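Local coordinates for small S protein (Podospora anserina, PDB 2WVO), which mediates vegetative incompatibility, setting off a lethal reaction on meeting the [het-s] prion of incompatible cells and so preventing viable heterokaryons, at residues A[12-17]-A[78-83]. Sequence-based numbering, arbitrary orientation.
Sequences LGVAGL and QLAKSI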
ATOM      1  N   LEU A  12      14.233   3.013  16.330  1.00 47.88           N
ATOM      2  CA  LEU A  12      13.320   3.893  17.061  1.00 46.28           C
ATOM      3  C   LEU A  12      12.225   3.137  17.832  1.00 45.25           C
ATOM      4  O   LEU A  12      11.881   2.001  17.493  1.00 44.56           O
ATOM      5  CB  LEU A  12      12.696   4.914  16.105  1.00 46.30           C
ATOM      6  CG  LEU A  12      13.682   5.820  15.369  1.00 46.59           C
ATOM      7  CD1 LEU A  12      12.953   6.779  14.437  1.00 45.19           C
ATOM      8  CD2 LEU A  12      14.596   6.579  16.363  1.00 46.16           C
ATOM      9  N   GLY A  13      11.703   3.768  18.884  1.00 44.21           N
ATOM     10  CA  GLY A  13      10.486   3.284  19.538  1.00 43.68           C
ATOM     11  C   GLY A  13       9.279   3.877  18.826  1.00 42.84           C
ATOM     12  O   GLY A  13       9.443   4.608  17.854  1.00 42.77           O
ATOM     13  N   VAL A  14       8.073   3.565  19.300  1.00 42.77           N
ATOM     14  CA  VAL A  14       6.829   4.148  18.750  1.00 41.69           C
ATOM     15  C   VAL A  14       6.904   5.673  18.617  1.00 41.78           C
ATOM     16  O   VAL A  14       6.573   6.220  17.561  1.00 41.89           O
ATOM     17  CB  VAL A  14       5.565   3.764  19.583  1.00 42.22           C
ATOM     18  CG1 VAL A  14       4.297   4.348  18.957  1.00 40.28           C
ATOM     19  CG2 VAL A  14       5.428   2.246  19.734  1.00 41.09           C
ATOM     20  N   ALA A  15       7.356   6.357  19.674  1.00 41.25           N
ATOM     21  CA  ALA A  15       7.400   7.827  19.687  1.00 40.75           C
ATOM     22  C   ALA A  15       8.229   8.415  18.549  1.00 40.27           C
ATOM     23  O   ALA A  15       7.767   9.325  17.872  1.00 40.17           O
ATOM     24  CB  ALA A  15       7.900   8.365  21.063  1.00 40.50           C
ATOM     25  N   GLY A  16       9.450   7.906  18.356  1.00 39.56           N
ATOM     26  CA  GLY A  16      10.331   8.369  17.281  1.00 39.26           C
ATOM     27  C   GLY A  16       9.756   8.093  15.893  1.00 39.71           C
ATOM     28  O   GLY A  16       9.901   8.901  14.972  1.00 39.79           O
ATOM     29  N   LEU A  17       9.132   6.928  15.741  1.00 39.41           N
ATOM     30  CA  LEU A  17       8.483   6.531  14.495  1.00 39.60           C
ATOM     31  C   LEU A  17       7.275   7.421  14.177  1.00 39.37           C
ATOM     32  O   LEU A  17       7.124   7.894  13.048  1.00 39.66           O
ATOM     33  CB  LEU A  17       8.085   5.048  14.556  1.00 39.05           C
ATOM     34  CG  LEU A  17       9.232   4.030  14.433  1.00 38.65           C
ATOM     35  CD1 LEU A  17       8.853   2.675  15.067  1.00 35.50           C
ATOM     36  CD2 LEU A  17       9.698   3.869  12.972  1.00 35.22           C
ATOM     37  N   GLN A  78       3.013  -2.750  20.796  1.00 43.15           N
ATOM     38  CA  GLN A  78       3.452  -3.527  19.638  1.00 42.86           C
ATOM     39  C   GLN A  78       2.586  -3.275  18.410  1.00 42.23           C
ATOM     40  O   GLN A  78       3.110  -3.093  17.306  1.00 42.10           O
ATOM     41  CB  GLN A  78       3.484  -5.019  19.964  1.00 42.86           C
ATOM     42  CG  GLN A  78       4.601  -5.385  20.931  1.00 43.81           C
ATOM     43  CD  GLN A  78       4.609  -6.850  21.336  1.00 44.30           C
ATOM     44  OE1 GLN A  78       5.470  -7.272  22.100  1.00 48.41           O
ATOM     45  NE2 GLN A  78       3.649  -7.620  20.848  1.00 46.61           N
ATOM     46  N   LEU A  79       1.269  -3.260  18.602  1.00 41.48           N
ATOM     47  CA  LEU A  79       0.338  -2.891  17.534  1.00 40.93           C
ATOM     48  C   LEU A  79       0.620  -1.474  17.021  1.00 39.91           C
ATOM     49  O   LEU A  79       0.761  -1.276  15.830  1.00 40.22           O
ATOM     50  CB  LEU A  79      -1.113  -3.013  18.012  1.00 40.81           C
ATOM     51  CG  LEU A  79      -1.817  -4.366  17.861  1.00 42.52           C
ATOM     52  CD1 LEU A  79      -2.746  -4.654  19.031  1.00 43.09           C
ATOM     53  CD2 LEU A  79      -2.595  -4.416  16.550  1.00 45.04           C
ATOM     54  N   ALA A  80       0.700  -0.504  17.929  1.00 39.24           N
ATOM     55  CA  ALA A  80       1.023   0.881  17.588  1.00 38.84           C
ATOM     56  C   ALA A  80       2.307   1.010  16.758  1.00 38.67           C
ATOM     57  O   ALA A  80       2.344   1.772  15.790  1.00 38.55           O
ATOM     58  CB  ALA A  80       1.096   1.757  18.847  1.00 37.91           C
ATOM     59  N   LYS A  81       3.340   0.259  17.130  1.00 38.72           N
ATOM     60  CA  LYS A  81       4.626   0.291  16.431  1.00 39.55           C
ATOM     61  C   LYS A  81       4.517  -0.200  14.983  1.00 39.32           C
ATOM     62  O   LYS A  81       5.105   0.376  14.065  1.00 39.63           O
ATOM     63  CB  LYS A  81       5.674  -0.517  17.207  1.00 39.53           C
ATOM     64  CG  LYS A  81       7.089  -0.485  16.613  1.00 41.38           C
ATOM     65  CD  LYS A  81       8.163  -0.583  17.703  1.00 43.70           C
ATOM     66  CE  LYS A  81       9.344  -1.482  17.319  1.00 46.01           C
ATOM     67  NZ  LYS A  81      10.072  -1.155  16.068  1.00 46.02           N
ATOM     68  N   SER A  82       3.758  -1.268  14.794  1.00 39.27           N
ATOM     69  CA  SER A  82       3.535  -1.860  13.494  1.00 38.86           C
ATOM     70  C   SER A  82       2.784  -0.873  12.598  1.00 38.93           C
ATOM     71  O   SER A  82       3.178  -0.628  11.461  1.00 38.41           O
ATOM     72  CB  SER A  82       2.736  -3.151  13.673  1.00 38.33           C
ATOM     73  OG  SER A  82       2.404  -3.704  12.417  1.00 38.15           O
ATOM     74  N   ILE A  83       1.729  -0.277  13.152  1.00 39.09           N
ATOM     75  CA  ILE A  83       0.883   0.663  12.420  1.00 40.11           C
ATOM     76  C   ILE A  83       1.661   1.888  11.918  1.00 40.45           C
ATOM     77  O   ILE A  83       1.531   2.308  10.772  1.00 40.55           O
ATOM     78  CB  ILE A  83      -0.314   1.113  13.309  1.00 40.09           C
ATOM     79  CG1 ILE A  83      -1.370   0.006  13.363  1.00 40.14           C
ATOM     80  CG2 ILE A  83      -0.915   2.410  12.771  1.00 40.65           C
ATOM     81  CD1 ILE A  83      -2.256   0.024  14.621  1.00 40.43           C
TER
HETATM   82  O   HOH W   1      12.635  -0.018  15.899  1.00 58.02           O
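Val14 and Leu17, on the first turn of helix 14-23, pack against Ala80 and Lys81 of helix 75-104, a helix-to-helix contact within the globular domain of HET-S. The two methyls of Val14 divide between neighbouring residues: CG1, anti to the backbone N (chi1 -178°), lies 4.1 Å from CB of Ala80, while CG2 lies 3.8 Å from CB of Lys81. The CA atoms of Val14 and Lys81 are 5.0 Å apart, so the start of the shorter helix comes close to the backbone of the longer one. Gly13 holds the N-cap position, and its O accepts a bond from Leu17 N. Three residues on from Val14, CD1 of Leu17 lies 3.9 Å from CG of Lys81.

Lys81 thus lends its aliphatic stem to this mostly apolar helix-helix seam in the largely helical HeLo fold. CG sits anti to the backbone N (chi1 -176°), and further bends along the chain bring NZ round toward the residues preceding helix 14-23. There a water bridges the segments, accepting from Lys81 NZ at 2.8 Å and donating to Leu12 O at 2.7 Å. The ammonium also forms a salt bridge with Glu85, four residues on in the same helix, which gives NZ a second polar partner. Ala80 additionally touches Leu170 of helix 153-172. Ser82, whose CB points away from helix 14-23, bonds through OG to Arg100 of the second subunit, so helix 75-104 also meets the dimer partner.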